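Bartonella effector protein (Bep) substrate of VirB T4SS (Bartonella rochalimae ATCC BAA-1498, PDB 4YK1) is a type IV secretion effector that probably transfers AMP from ATP to tyrosine or threonine of target proteins, represented here by its BID domain. Local coordinates at residues A[19-24]-A[122-127]; A[32-37]-A[114-119]; A[42-47]-A[107-112]; A[47-52]-A[84-89]. All coordinates share one frame; numbering follows the deposited sequence. Where two conformers were deposited one is given.

Interaction 1: residues A[19-24]-A[122-127]; sequences LKEEEV and NIRCTI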
loop_
_atom_site.group_PDB
_atom_site.type_symbol
_atom_site.label_atom_id
_atom_site.label_comp_id
_atom_site.label_asym_id
_atom_site.label_seq_id
_atom_site.Cartn_x
_atom_site.Cartn_y
_atom_site.Cartn_z
ATOM N N LEU A 19 8.311 18.979 -3.047
ATOM C CA LEU A 19 7.325 18.190 -2.330
ATOM C C LEU A 19 8.064 17.217 -1.421
ATOM O O LEU A 19 8.884 16.431 -1.889
ATOM C CB LEU A 19 6.411 17.455 -3.313
ATOM C CG LEU A 19 5.353 16.494 -2.770
ATOM C CD1 LEU A 19 4.296 17.218 -1.954
ATOM C CD2 LEU A 19 4.723 15.733 -3.923
ATOM N N LYS A 20 7.785 17.283 -0.123
ATOM C CA LYS A 20 8.475 16.449 0.862
ATOM C C LYS A 20 7.839 15.062 1.001
ATOM O O LYS A 20 6.614 14.937 1.011
ATOM C CB LYS A 20 8.492 17.154 2.220
ATOM N N GLU A 21 8.671 14.026 1.118
ATOM C CA GLU A 21 8.176 12.650 1.168
ATOM C C GLU A 21 7.245 12.427 2.355
ATOM O O GLU A 21 6.252 11.711 2.238
ATOM C CB GLU A 21 9.334 11.650 1.216
ATOM C CG GLU A 21 8.902 10.173 1.314
ATOM C CD GLU A 21 8.250 9.638 0.037
ATOM O OE1 GLU A 21 8.108 10.404 -0.935
ATOM O OE2 GLU A 21 7.870 8.447 0.005
ATOM N N GLU A 22 7.552 13.058 3.486
ATOM C CA GLU A 22 6.703 12.956 4.672
ATOM C C GLU A 22 5.291 13.471 4.408
ATOM O O GLU A 22 4.327 12.973 4.997
ATOM C CB GLU A 22 7.307 13.728 5.847
ATOM C CG GLU A 22 8.720 13.326 6.211
ATOM C CD GLU A 22 9.760 14.192 5.529
ATOM O OE1 GLU A 22 10.006 13.991 4.319
ATOM O OE2 GLU A 22 10.326 15.075 6.207
ATOM N N GLU A 23 5.170 14.474 3.538
ATOM C CA GLU A 23 3.855 15.015 3.198
ATOM C C GLU A 23 3.077 14.026 2.338
ATOM O O GLU A 23 1.860 13.893 2.464
ATOM C CB GLU A 23 3.972 16.356 2.467
ATOM C CG GLU A 23 2.613 16.989 2.160
ATOM C CD GLU A 23 2.703 18.212 1.253
ATOM O OE1 GLU A 23 3.778 18.854 1.209
ATOM O OE2 GLU A 23 1.691 18.535 0.591
ATOM N N VAL A 24 3.785 13.344 1.451
ATOM C CA VAL A 24 3.168 12.326 0.626
ATOM C C VAL A 24 2.677 11.198 1.527
ATOM O O VAL A 24 1.523 10.773 1.425
ATOM C CB VAL A 24 4.145 11.813 -0.439
ATOM C CG1 VAL A 24 3.460 10.806 -1.351
ATOM C CG2 VAL A 24 4.713 12.994 -1.246
ATOM N N ASN A 122 -2.075 5.921 -7.246
ATOM C CA ASN A 122 -2.918 7.039 -7.657
ATOM C C ASN A 122 -2.798 8.240 -6.722
ATOM O O ASN A 122 -2.806 9.373 -7.179
ATOM C CB ASN A 122 -4.373 6.595 -7.742
ATOM C CG ASN A 122 -4.618 5.684 -8.919
ATOM O OD1 ASN A 122 -4.013 5.851 -9.972
ATOM N ND2 ASN A 122 -5.482 4.704 -8.740
ATOM N N ILE A 123 -2.707 7.992 -5.420
ATOM C CA ILE A 123 -2.575 9.069 -4.441
ATOM C C ILE A 123 -1.279 9.829 -4.676
ATOM O O ILE A 123 -1.256 11.066 -4.711
ATOM C CB ILE A 123 -2.624 8.527 -3.004
ATOM C CG1 ILE A 123 -4.020 8.007 -2.680
ATOM C CG2 ILE A 123 -2.267 9.621 -2.010
ATOM C CD1 ILE A 123 -4.107 7.337 -1.348
ATOM N N ARG A 124 -0.196 9.080 -4.833
ATOM C CA ARG A 124 1.113 9.667 -5.087
ATOM C C ARG A 124 1.117 10.502 -6.371
ATOM O O ARG A 124 1.724 11.571 -6.411
ATOM C CB ARG A 124 2.188 8.571 -5.146
ATOM C CG ARG A 124 2.345 7.820 -3.798
ATOM C CD ARG A 124 3.610 6.978 -3.738
ATOM N NE ARG A 124 4.806 7.798 -3.902
ATOM C CZ ARG A 124 5.593 8.211 -2.912
ATOM N NH1 ARG A 124 5.347 7.877 -1.643
ATOM N NH2 ARG A 124 6.641 8.963 -3.201
ATOM N N CYS A 125 0.446 10.017 -7.414
ATOM C CA CYS A 125 0.401 10.739 -8.686
ATOM C C CYS A 125 -0.418 12.015 -8.557
ATOM O O CYS A 125 -0.011 13.072 -9.042
ATOM C CB CYS A 125 -0.180 9.861 -9.796
ATOM S SG CYS A 125 0.949 8.598 -10.417
ATOM N N THR A 126 -1.571 11.911 -7.902
ATOM C CA THR A 126 -2.437 13.063 -7.657
ATOM C C THR A 126 -1.712 14.135 -6.842
ATOM O O THR A 126 -1.795 15.319 -7.160
ATOM C CB THR A 126 -3.732 12.635 -6.939
ATOM O OG1 THR A 126 -4.469 11.751 -7.793
ATOM C CG2 THR A 126 -4.603 13.846 -6.612
ATOM N N ILE A 127 -0.988 13.724 -5.801
ATOM C CA ILE A 127 -0.250 14.671 -4.965
ATOM C C ILE A 127 0.787 15.418 -5.776
ATOM O O ILE A 127 0.892 16.638 -5.671
ATOM C CB ILE A 127 0.430 13.980 -3.780
ATOM C CG1 ILE A 127 -0.610 13.432 -2.816
ATOM C CG2 ILE A 127 1.297 14.968 -3.023
ATOM C CD1 ILE A 127 -0.008 12.448 -1.840
#
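Glu21 and Arg124 pair across the start of helix 21-30 and the long helix 97-140, one of the interhelical joints of the BID domain, a four-helix bundle topped with a hook. Arg124 tells most of the story when followed outward. Its CB leads to a CG placed anti to the carbonyl carbon, and this CG lies 4.0 Å from Val24 CG1. The chain then bends at chi3, which swings NE round, and Arg124 CZ comes to 3.7 Å of Val24 CG1. The guanidinium thus presents one face to this methyl, which sits over its rim, 3.5 Å from Arg124 NH1. At the tip, the two terminal nitrogens take one carboxylate oxygen each, end-on. Arg124 NH2 meets the syn lone pair of Glu21 OE1 at 3.1 Å, with the N-H pointing fairly straight (163°). Arg124 NH1 reaches Glu21 OE2, also at 3.1 Å, on the syn side but 30° out of the carboxylate plane, as expected for two flat groups turned 40° against each other. Two bonds of this kind resist rotation of either group. Arg124 NH1 has a further partner in the backbone O of Asn63, so the same side chain also ties in helix 56-64. Next to this polar grip, Val24 and Ile127 are buried, and Ile127 CD1 comes to 3.9 Å of Val24 CG1. The apolar patch continues before the helix begins, where the side chains of Leu19 and Ile127 cross at about a right angle: both Leu19 methyls approach Ile127 CG2, CD2 at 3.6 Å.

Interaction 2: residues A[32-37]-A[114-119]; sequences ACIQKS and FNYADK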
loop_
_atom_site.group_PDB
_atom_site.type_symbol
_atom_site.label_atom_id
_atom_site.label_comp_id
_atom_site.label_asym_id
_atom_site.label_seq_id
_atom_site.Cartn_x
_atom_site.Cartn_y
_atom_site.Cartn_z
ATOM N N ALA A 32 -9.003 7.856 3.324
ATOM C CA ALA A 32 -10.035 7.001 3.896
ATOM C C ALA A 32 -10.065 5.611 3.263
ATOM O O ALA A 32 -10.289 4.619 3.955
ATOM C CB ALA A 32 -11.396 7.664 3.768
ATOM N N CYS A 33 -9.840 5.526 1.954
ATOM C CA CYS A 33 -9.854 4.220 1.289
ATOM C C CYS A 33 -8.623 3.410 1.675
ATOM O O CYS A 33 -8.696 2.192 1.833
ATOM C CB CYS A 33 -9.925 4.374 -0.229
ATOM S SG CYS A 33 -11.532 4.972 -0.802
ATOM N N ILE A 34 -7.493 4.094 1.815
ATOM C CA ILE A 34 -6.277 3.458 2.297
ATOM C C ILE A 34 -6.521 2.872 3.682
ATOM O O ILE A 34 -6.120 1.744 3.974
ATOM C CB ILE A 34 -5.106 4.450 2.324
ATOM C CG1 ILE A 34 -4.644 4.752 0.899
ATOM C CG2 ILE A 34 -3.946 3.883 3.141
ATOM C CD1 ILE A 34 -3.953 3.560 0.230
ATOM N N GLN A 35 -7.206 3.631 4.531
ATOM C CA GLN A 35 -7.404 3.196 5.906
ATOM C C GLN A 35 -8.357 2.006 5.990
ATOM O O GLN A 35 -8.133 1.096 6.779
ATOM C CB GLN A 35 -7.914 4.358 6.761
ATOM C CG GLN A 35 -6.864 5.444 6.987
ATOM C CD GLN A 35 -7.365 6.567 7.886
ATOM O OE1 GLN A 35 -8.467 6.496 8.431
ATOM N NE2 GLN A 35 -6.551 7.607 8.046
ATOM N N LYS A 36 -9.416 2.012 5.180
ATOM C CA LYS A 36 -10.321 0.866 5.117
ATOM C C LYS A 36 -9.591 -0.355 4.555
ATOM O O LYS A 36 -9.740 -1.468 5.060
ATOM C CB LYS A 36 -11.557 1.180 4.266
ATOM N N SER A 37 -8.799 -0.147 3.509
ATOM C CA SER A 37 -8.034 -1.249 2.930
ATOM C C SER A 37 -7.037 -1.835 3.940
ATOM O O SER A 37 -6.911 -3.058 4.083
ATOM C CB SER A 37 -7.308 -0.790 1.661
ATOM O OG SER A 37 -6.614 -1.886 1.065
ATOM N N PHE A 114 -2.656 -6.064 -3.845
ATOM C CA PHE A 114 -2.584 -5.499 -5.194
ATOM C C PHE A 114 -3.444 -4.237 -5.278
ATOM O O PHE A 114 -3.020 -3.212 -5.817
ATOM C CB PHE A 114 -3.042 -6.498 -6.259
ATOM C CG PHE A 114 -2.876 -5.974 -7.654
ATOM C CD1 PHE A 114 -1.668 -6.116 -8.319
ATOM C CD2 PHE A 114 -3.914 -5.287 -8.283
ATOM C CE1 PHE A 114 -1.499 -5.607 -9.600
ATOM C CE2 PHE A 114 -3.750 -4.762 -9.561
ATOM C CZ PHE A 114 -2.544 -4.924 -10.222
ATOM N N ASN A 115 -4.662 -4.311 -4.757
ATOM C CA ASN A 115 -5.559 -3.151 -4.826
ATOM C C ASN A 115 -5.054 -1.981 -3.982
ATOM O O ASN A 115 -5.183 -0.819 -4.374
ATOM C CB ASN A 115 -6.970 -3.543 -4.392
ATOM C CG ASN A 115 -7.635 -4.460 -5.386
ATOM O OD1 ASN A 115 -7.180 -4.580 -6.526
ATOM N ND2 ASN A 115 -8.720 -5.101 -4.977
ATOM N N TYR A 116 -4.490 -2.296 -2.819
ATOM C CA TYR A 116 -3.895 -1.292 -1.948
ATOM C C TYR A 116 -2.791 -0.536 -2.689
ATOM O O TYR A 116 -2.723 0.695 -2.636
ATOM C CB TYR A 116 -3.340 -1.943 -0.671
ATOM C CG TYR A 116 -2.715 -0.959 0.305
ATOM C CD1 TYR A 116 -1.392 -0.545 0.157
ATOM C CD2 TYR A 116 -3.449 -0.446 1.381
ATOM C CE1 TYR A 116 -0.815 0.351 1.044
ATOM C CE2 TYR A 116 -2.875 0.456 2.279
ATOM C CZ TYR A 116 -1.564 0.855 2.092
ATOM O OH TYR A 116 -0.974 1.736 2.963
ATOM N N ALA A 117 -1.920 -1.271 -3.371
ATOM C CA ALA A 117 -0.804 -0.646 -4.080
ATOM C C ALA A 117 -1.294 0.260 -5.201
ATOM O O ALA A 117 -0.683 1.287 -5.471
ATOM C CB ALA A 117 0.146 -1.700 -4.643
ATOM N N ASP A 118 -2.374 -0.134 -5.875
ATOM C CA ASP A 118 -2.958 0.711 -6.929
ATOM C C ASP A 118 -3.464 2.034 -6.352
ATOM O O ASP A 118 -3.315 3.090 -6.971
ATOM C CB ASP A 118 -4.102 -0.015 -7.638
ATOM C CG ASP A 118 -4.803 0.859 -8.680
ATOM O OD1 ASP A 118 -4.351 0.850 -9.838
ATOM O OD2 ASP A 118 -5.801 1.548 -8.344
ATOM N N LYS A 119 -4.083 1.973 -5.174
ATOM C CA LYS A 119 -4.591 3.180 -4.524
ATOM C C LYS A 119 -3.433 4.098 -4.163
ATOM O O LYS A 119 -3.490 5.302 -4.406
ATOM C CB LYS A 119 -5.402 2.852 -3.260
ATOM C CG LYS A 119 -6.709 2.098 -3.501
ATOM C CD LYS A 119 -7.383 1.700 -2.174
ATOM C CE LYS A 119 -8.531 0.702 -2.373
ATOM N NZ LYS A 119 -8.129 -0.696 -1.981
#
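Ile34 lays its CD1 methyl over one face of the Tyr116 ring, a CH-pi contact with the methyl carbon 4.2 Å from the ring centroid and displaced toward the rim. Ile34 CG2 adds a second touch, 3.7 Å from Tyr116 CE2. The same CD1 also meets Lys119 CB at 3.8 Å, where the two side chains slide past each other in opposite directions, so a single methyl fills the angle between ring and aliphatic chain. Ser37 approaches the tyrosine differently: its OG lies at the ring edge, in plane, 3.5 Å from Tyr116 CD2. Lys119 bends at chi4 (104°), turning NZ back toward Ser37 to stand 3.6 Å from Ser37 OG, while Cys33 CB borders the lysine's CD.

A second shell fixes these groups. Ser37 OG is hydrogen-bonded to Glu112 OE2, one turn before Tyr116 on helix 97-140, and the same carboxylate oxygen forms a long, weak ion pair with Lys119 NZ. Tyr116 OH is bonded to Asn63 OD1, while Ile59 and Ile62 of helix 56-64 pack on the tyrosine, so the ring is shared between helices. The axes of segments 32-37 and 114-119 come within 10.2 Å of each other, 162° apart in direction and so close to antiparallel. A buried aromatic flanked by aliphatic groups, with its hydroxyl satisfied by a further helix, belongs here to the interior of the four-helix bundle that forms the body of the BID domain.

Interaction 3: residues A[42-47]-A[107-112]; sequences RALSKL and KILSNE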
loop_
_atom_site.group_PDB
_atom_site.type_symbol
_atom_site.label_atom_id
_atom_site.label_comp_id
_atom_site.label_asym_id
_atom_site.label_seq_id
_atom_site.Cartn_x
_atom_site.Cartn_y
_atom_site.Cartn_z
ATOM N N ARG A 42 -5.057 -6.069 7.715
ATOM C CA ARG A 42 -4.763 -6.495 9.080
ATOM C C ARG A 42 -5.667 -7.643 9.526
ATOM O O ARG A 42 -5.212 -8.579 10.175
ATOM C CB ARG A 42 -4.921 -5.331 10.065
ATOM C CG ARG A 42 -3.926 -4.208 9.899
ATOM C CD ARG A 42 -4.001 -3.290 11.119
ATOM N NE ARG A 42 -3.487 -1.948 10.873
ATOM C CZ ARG A 42 -4.234 -0.843 10.835
ATOM N NH1 ARG A 42 -5.553 -0.890 11.028
ATOM N NH2 ARG A 42 -3.655 0.324 10.610
ATOM N N ALA A 43 -6.955 -7.561 9.201
ATOM C CA ALA A 43 -7.899 -8.605 9.611
ATOM C C ALA A 43 -7.624 -9.927 8.881
ATOM O O ALA A 43 -7.670 -11.012 9.478
ATOM C CB ALA A 43 -9.336 -8.143 9.373
ATOM N N LEU A 44 -7.353 -9.840 7.582
ATOM C CA LEU A 44 -6.921 -11.006 6.823
ATOM C C LEU A 44 -5.640 -11.591 7.403
ATOM O O LEU A 44 -5.551 -12.798 7.609
ATOM C CB LEU A 44 -6.709 -10.642 5.350
ATOM C CG LEU A 44 -8.023 -10.525 4.578
ATOM C CD1 LEU A 44 -7.800 -9.797 3.235
ATOM C CD2 LEU A 44 -8.595 -11.926 4.364
ATOM N N SER A 45 -4.656 -10.734 7.664
ATOM C CA SER A 45 -3.383 -11.185 8.238
ATOM C C SER A 45 -3.584 -11.917 9.561
ATOM O O SER A 45 -2.897 -12.896 9.849
ATOM C CB SER A 45 -2.424 -9.999 8.435
ATOM O OG SER A 45 -2.027 -9.465 7.174
ATOM N N LYS A 46 -4.532 -11.454 10.366
ATOM C CA LYS A 46 -4.842 -12.145 11.613
ATOM C C LYS A 46 -5.457 -13.520 11.326
ATOM O O LYS A 46 -5.060 -14.534 11.918
ATOM C CB LYS A 46 -5.780 -11.288 12.471
ATOM C CG LYS A 46 -6.450 -12.041 13.619
ATOM C CD LYS A 46 -5.452 -12.456 14.675
ATOM C CE LYS A 46 -6.149 -13.146 15.845
ATOM N NZ LYS A 46 -5.161 -13.749 16.771
ATOM N N LEU A 47 -6.400 -13.565 10.390
ATOM C CA LEU A 47 -7.042 -14.826 10.000
ATOM C C LEU A 47 -6.076 -15.863 9.446
ATOM O O LEU A 47 -6.207 -17.062 9.708
ATOM C CB LEU A 47 -8.121 -14.567 8.948
ATOM C CG LEU A 47 -9.415 -13.969 9.498
ATOM C CD1 LEU A 47 -10.375 -13.671 8.359
ATOM C CD2 LEU A 47 -10.037 -14.924 10.515
ATOM N N LYS A 107 -5.372 -15.827 -0.831
ATOM C CA LYS A 107 -5.669 -15.300 -2.171
ATOM C C LYS A 107 -6.381 -13.952 -2.103
ATOM O O LYS A 107 -6.130 -13.053 -2.923
ATOM C CB LYS A 107 -6.529 -16.282 -2.981
ATOM C CG LYS A 107 -5.857 -17.629 -3.213
ATOM C CD LYS A 107 -6.649 -18.462 -4.194
ATOM C CE LYS A 107 -5.833 -19.637 -4.692
ATOM N NZ LYS A 107 -5.654 -20.629 -3.618
ATOM N N ILE A 108 -7.300 -13.833 -1.149
ATOM C CA ILE A 108 -8.028 -12.589 -0.946
ATOM C C ILE A 108 -7.050 -11.517 -0.454
ATOM O O ILE A 108 -7.105 -10.352 -0.868
ATOM C CB ILE A 108 -9.191 -12.785 0.047
ATOM C CG1 ILE A 108 -10.206 -13.783 -0.525
ATOM C CG2 ILE A 108 -9.892 -11.438 0.324
ATOM C CD1 ILE A 108 -11.264 -14.224 0.485
ATOM N N LEU A 109 -6.146 -11.923 0.429
ATOM C CA LEU A 109 -5.124 -11.012 0.921
ATOM C C LEU A 109 -4.224 -10.532 -0.216
ATOM O O LEU A 109 -3.910 -9.341 -0.320
ATOM C CB LEU A 109 -4.300 -11.694 2.017
ATOM C CG LEU A 109 -3.104 -10.889 2.547
ATOM C CD1 LEU A 109 -3.521 -9.515 3.114
ATOM C CD2 LEU A 109 -2.305 -11.700 3.587
ATOM N N SER A 110 -3.802 -11.467 -1.065
ATOM C CA SER A 110 -2.977 -11.124 -2.220
ATOM C C SER A 110 -3.681 -10.086 -3.073
ATOM O O SER A 110 -3.091 -9.081 -3.465
ATOM C CB SER A 110 -2.665 -12.365 -3.067
ATOM O OG SER A 110 -2.130 -11.984 -4.332
ATOM N N ASN A 111 -4.957 -10.331 -3.353
ATOM C CA ASN A 111 -5.760 -9.385 -4.132
ATOM C C ASN A 111 -5.839 -8.002 -3.458
ATOM O O ASN A 111 -5.708 -6.960 -4.113
ATOM C CB ASN A 111 -7.154 -9.971 -4.329
ATOM C CG ASN A 111 -7.974 -9.204 -5.345
ATOM O OD1 ASN A 111 -9.092 -8.788 -5.065
ATOM N ND2 ASN A 111 -7.424 -9.020 -6.524
ATOM N N GLU A 112 -6.025 -7.995 -2.139
ATOM C CA GLU A 112 -6.161 -6.731 -1.401
ATOM C C GLU A 112 -4.853 -5.936 -1.409
ATOM O O GLU A 112 -4.864 -4.719 -1.546
ATOM C CB GLU A 112 -6.614 -6.996 0.041
ATOM C CG GLU A 112 -7.038 -5.748 0.795
ATOM C CD GLU A 112 -8.235 -5.051 0.157
ATOM O OE1 GLU A 112 -9.127 -5.744 -0.398
ATOM O OE2 GLU A 112 -8.270 -3.802 0.204
#
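Leu44 drives its CD1 methyl against helix 97-140, and the contact with residues 107-112 is carried almost wholly by van der Waals packing. The apolar touches come first. Leu44 CG stands anti to the carbonyl carbon (chi1 -77°), and the CD1 beyond it settles 3.7 Å from Leu109 CA, against backbone as much as side chain. On one flank the methyl meets Ile108 CG2 at 3.9 Å; on another it borders Glu112 CB at the longer distance of 4.4 Å. Leu109 answers with its own branch: Leu109 CD1 comes to 4.1 Å of Leu44 CB. Leu109 is buried and also packs on Ile41, Ile48 and Tyr49, which extends this apolar patch along helix 32-49.

Mixed contacts are looser. Ser45 OG lies 4.2 Å from Leu109 CD2, but its hydrogen bond is made inside its own helix, to the carbonyl O of Ile41. Glu112 offers only its aliphatic root to Leu44; its carboxylate turns to other company, OE2 being hydrogen-bonded to Ser37 OG.

The helices are nearly antiparallel: the axes of segments 42-47 and 107-112 approach to 9.8 Å with an angle of 154° between their directions, and Leu44 CA has Leu109 CA as its nearest counterpart. With the polar ends engaged elsewhere, cohesion rests on the fit of branched aliphatic groups, without the directional constraint of a polar bond between the two turns.

Interaction 4: residues A[47-52]-A[84-89]; sequences LIYNNP and GRLKGR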
loop_
_atom_site.group_PDB
_atom_site.type_symbol
_atom_site.label_atom_id
_atom_site.label_comp_id
_atom_site.label_asym_id
_atom_site.label_seq_id
_atom_site.Cartn_x
_atom_site.Cartn_y
_atom_site.Cartn_z
ATOM N N LEU A 47 -6.400 -13.565 10.390
ATOM C CA LEU A 47 -7.042 -14.826 10.000
ATOM C C LEU A 47 -6.076 -15.863 9.446
ATOM O O LEU A 47 -6.207 -17.062 9.708
ATOM C CB LEU A 47 -8.121 -14.567 8.948
ATOM C CG LEU A 47 -9.415 -13.969 9.498
ATOM C CD1 LEU A 47 -10.375 -13.671 8.359
ATOM C CD2 LEU A 47 -10.037 -14.924 10.515
ATOM N N ILE A 48 -5.125 -15.400 8.641
ATOM C CA ILE A 48 -4.273 -16.298 7.893
ATOM C C ILE A 48 -3.039 -16.691 8.705
ATOM O O ILE A 48 -2.664 -17.861 8.745
ATOM C CB ILE A 48 -3.843 -15.671 6.549
ATOM C CG1 ILE A 48 -5.064 -15.361 5.683
ATOM C CG2 ILE A 48 -2.892 -16.614 5.798
ATOM C CD1 ILE A 48 -4.760 -14.362 4.589
ATOM N N TYR A 49 -2.415 -15.701 9.340
ATOM C CA TYR A 49 -1.091 -15.871 9.921
ATOM C C TYR A 49 -1.091 -15.691 11.435
ATOM O O TYR A 49 -0.038 -15.806 12.061
ATOM C CB TYR A 49 -0.105 -14.876 9.290
ATOM C CG TYR A 49 0.084 -15.045 7.795
ATOM C CD1 TYR A 49 0.747 -16.150 7.283
ATOM C CD2 TYR A 49 -0.403 -14.101 6.902
ATOM C CE1 TYR A 49 0.914 -16.321 5.931
ATOM C CE2 TYR A 49 -0.233 -14.254 5.538
ATOM C CZ TYR A 49 0.424 -15.369 5.065
ATOM O OH TYR A 49 0.600 -15.539 3.716
ATOM N N ASN A 50 -2.261 -15.381 12.002
ATOM C CA ASN A 50 -2.430 -15.151 13.436
ATOM C C ASN A 50 -1.608 -13.950 13.858
ATOM O O ASN A 50 -1.177 -13.851 15.001
ATOM C CB ASN A 50 -2.035 -16.389 14.268
ATOM C CG ASN A 50 -2.691 -16.394 15.634
ATOM O OD1 ASN A 50 -3.805 -15.894 15.795
ATOM N ND2 ASN A 50 -2.000 -16.942 16.629
ATOM N N ASN A 51 -1.390 -13.030 12.928
ATOM C CA ASN A 51 -0.619 -11.848 13.245
ATOM C C ASN A 51 -1.036 -10.685 12.358
ATOM O O ASN A 51 -0.665 -10.625 11.186
ATOM C CB ASN A 51 0.876 -12.139 13.102
ATOM C CG ASN A 51 1.731 -10.931 13.409
ATOM O OD1 ASN A 51 1.224 -9.899 13.836
ATOM N ND2 ASN A 51 3.036 -11.058 13.209
ATOM N N PRO A 52 -1.792 -9.741 12.934
ATOM C CA PRO A 52 -2.320 -8.574 12.217
ATOM C C PRO A 52 -1.220 -7.725 11.584
ATOM O O PRO A 52 -1.463 -7.092 10.562
ATOM C CB PRO A 52 -3.042 -7.766 13.314
ATOM C CG PRO A 52 -3.137 -8.667 14.500
ATOM C CD PRO A 52 -2.048 -9.676 14.387
ATOM N N GLY A 84 4.664 -16.794 6.488
ATOM C CA GLY A 84 4.751 -17.404 7.794
ATOM C C GLY A 84 3.812 -18.582 7.774
ATOM O O GLY A 84 3.138 -18.828 6.778
ATOM N N ARG A 85 3.763 -19.299 8.882
ATOM C CA ARG A 85 2.873 -20.439 9.049
ATOM C C ARG A 85 1.408 -20.026 9.016
ATOM O O ARG A 85 1.011 -19.030 9.636
ATOM C CB ARG A 85 3.211 -21.141 10.368
ATOM C CG ARG A 85 2.408 -22.354 10.689
ATOM C CD ARG A 85 3.004 -23.009 11.930
ATOM N NE ARG A 85 2.047 -23.856 12.630
ATOM C CZ ARG A 85 2.368 -24.994 13.236
ATOM N NH1 ARG A 85 3.627 -25.421 13.225
ATOM N NH2 ARG A 85 1.432 -25.704 13.852
ATOM N N LEU A 86 0.619 -20.799 8.281
ATOM C CA LEU A 86 -0.822 -20.572 8.148
ATOM C C LEU A 86 -1.587 -21.137 9.321
ATOM O O LEU A 86 -1.203 -22.155 9.883
ATOM C CB LEU A 86 -1.354 -21.213 6.856
ATOM C CG LEU A 86 -1.395 -20.355 5.598
ATOM C CD1 LEU A 86 -0.035 -19.771 5.309
ATOM C CD2 LEU A 86 -1.918 -21.183 4.426
ATOM N N LYS A 87 -2.689 -20.481 9.668
ATOM C CA LYS A 87 -3.515 -20.906 10.784
ATOM C C LYS A 87 -4.317 -22.146 10.376
ATOM O O LYS A 87 -4.786 -22.244 9.234
ATOM C CB LYS A 87 -4.433 -19.753 11.196
ATOM C CG LYS A 87 -4.860 -19.725 12.633
ATOM C CD LYS A 87 -5.325 -18.310 12.974
ATOM C CE LYS A 87 -6.097 -18.258 14.265
ATOM N NZ LYS A 87 -6.584 -16.861 14.475
ATOM N N GLY A 88 -4.473 -23.091 11.298
ATOM C CA GLY A 88 -5.208 -24.314 11.011
ATOM C C GLY A 88 -4.293 -25.520 11.030
ATOM O O GLY A 88 -3.120 -25.425 10.695
ATOM N N ARG A 89 -4.818 -26.671 11.427
ATOM C CA ARG A 89 -3.962 -27.839 11.562
ATOM C C ARG A 89 -3.762 -28.579 10.250
ATOM O O ARG A 89 -4.624 -28.616 9.363
ATOM C CB ARG A 89 -4.528 -28.781 12.621
ATOM C CG ARG A 89 -4.545 -28.148 14.004
ATOM C CD ARG A 89 -5.298 -29.011 15.003
ATOM N NE ARG A 89 -4.666 -30.312 15.243
ATOM C CZ ARG A 89 -5.230 -31.486 14.957
ATOM N NH1 ARG A 89 -6.428 -31.543 14.380
ATOM N NH2 ARG A 89 -4.590 -32.614 15.231
HETATM O O HOH W 1 2.207 -17.157 10.994
#
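Asn50 and Lys87 are brought together by their torsions. Asn50, the first residue past the end of helix 32-49, has positive phi (63°), while Lys87 has its CG anti to the backbone N (chi1 -152°) and a chain extended beyond it that carries NZ outward. Lys87 NZ reaches Asn50 OD1 at 3.2 Å, approaching from above the carbonyl plane. That oxygen has a second partner, Lys46 NZ, so two lysines converge on one amide, and the OD1 would be expected to ease the repulsion between their charges. On the way, Lys87 CB and CD each pass 3.6 Å from the carbonyl oxygen of Leu47.

The backbone joins more firmly. Lys87 N donates to Ile48 O over 2.8 Å, and Leu86 CA adds a C-H...O contact to the same oxygen at 3.3 Å. A water bridges the next pair of carbonyls, donating to Tyr49 O at 2.8 Å and to Arg85 O as well.

Beside this polar seam, Leu86 lies alongside both Ile48 and Tyr49, pointing the same way as each. Leu86 CD1 is 3.6 Å from Tyr49 CE1, and its CG packs on Ile48 CG2. The carbonyl oxygens of Gly84 and Arg85 lie at the edge of the Tyr49 ring, whereas Ile48 CG2 covers the centre of one face. Tyr49 OH is hydrogen-bonded to Pro80 O, fixing the far end of the ring to the same connection. Such use of carbonyls left over where a helix stops is typical of a helix C-terminus met by an extended loop, here the segment leading from helix 67-78 toward the small antiparallel hairpin 90-95 of the BID domain.

Interactions 1, 2 and 3 are strung along one element, helix 97-140, which meets helix 21-30 in the first and helix 32-49 in the other two; interaction 4 instead joins the end of helix 32-49 to a loop. Interaction 2, nearest the centre of the chain, is the most buried and relies on ring and methyl contacts. Interaction 3, about 13 Å away between centres, is almost wholly apolar across its segments. Interactions 1 and 4, whose centres lie about 33 Å apart on opposite sides of the chain's centre, add polar chemistry: a carboxylate-guanidinium salt bridge in one; backbone, water and a lysine-amide bond in the other. Each contact nests within the chain loop closed by the one before.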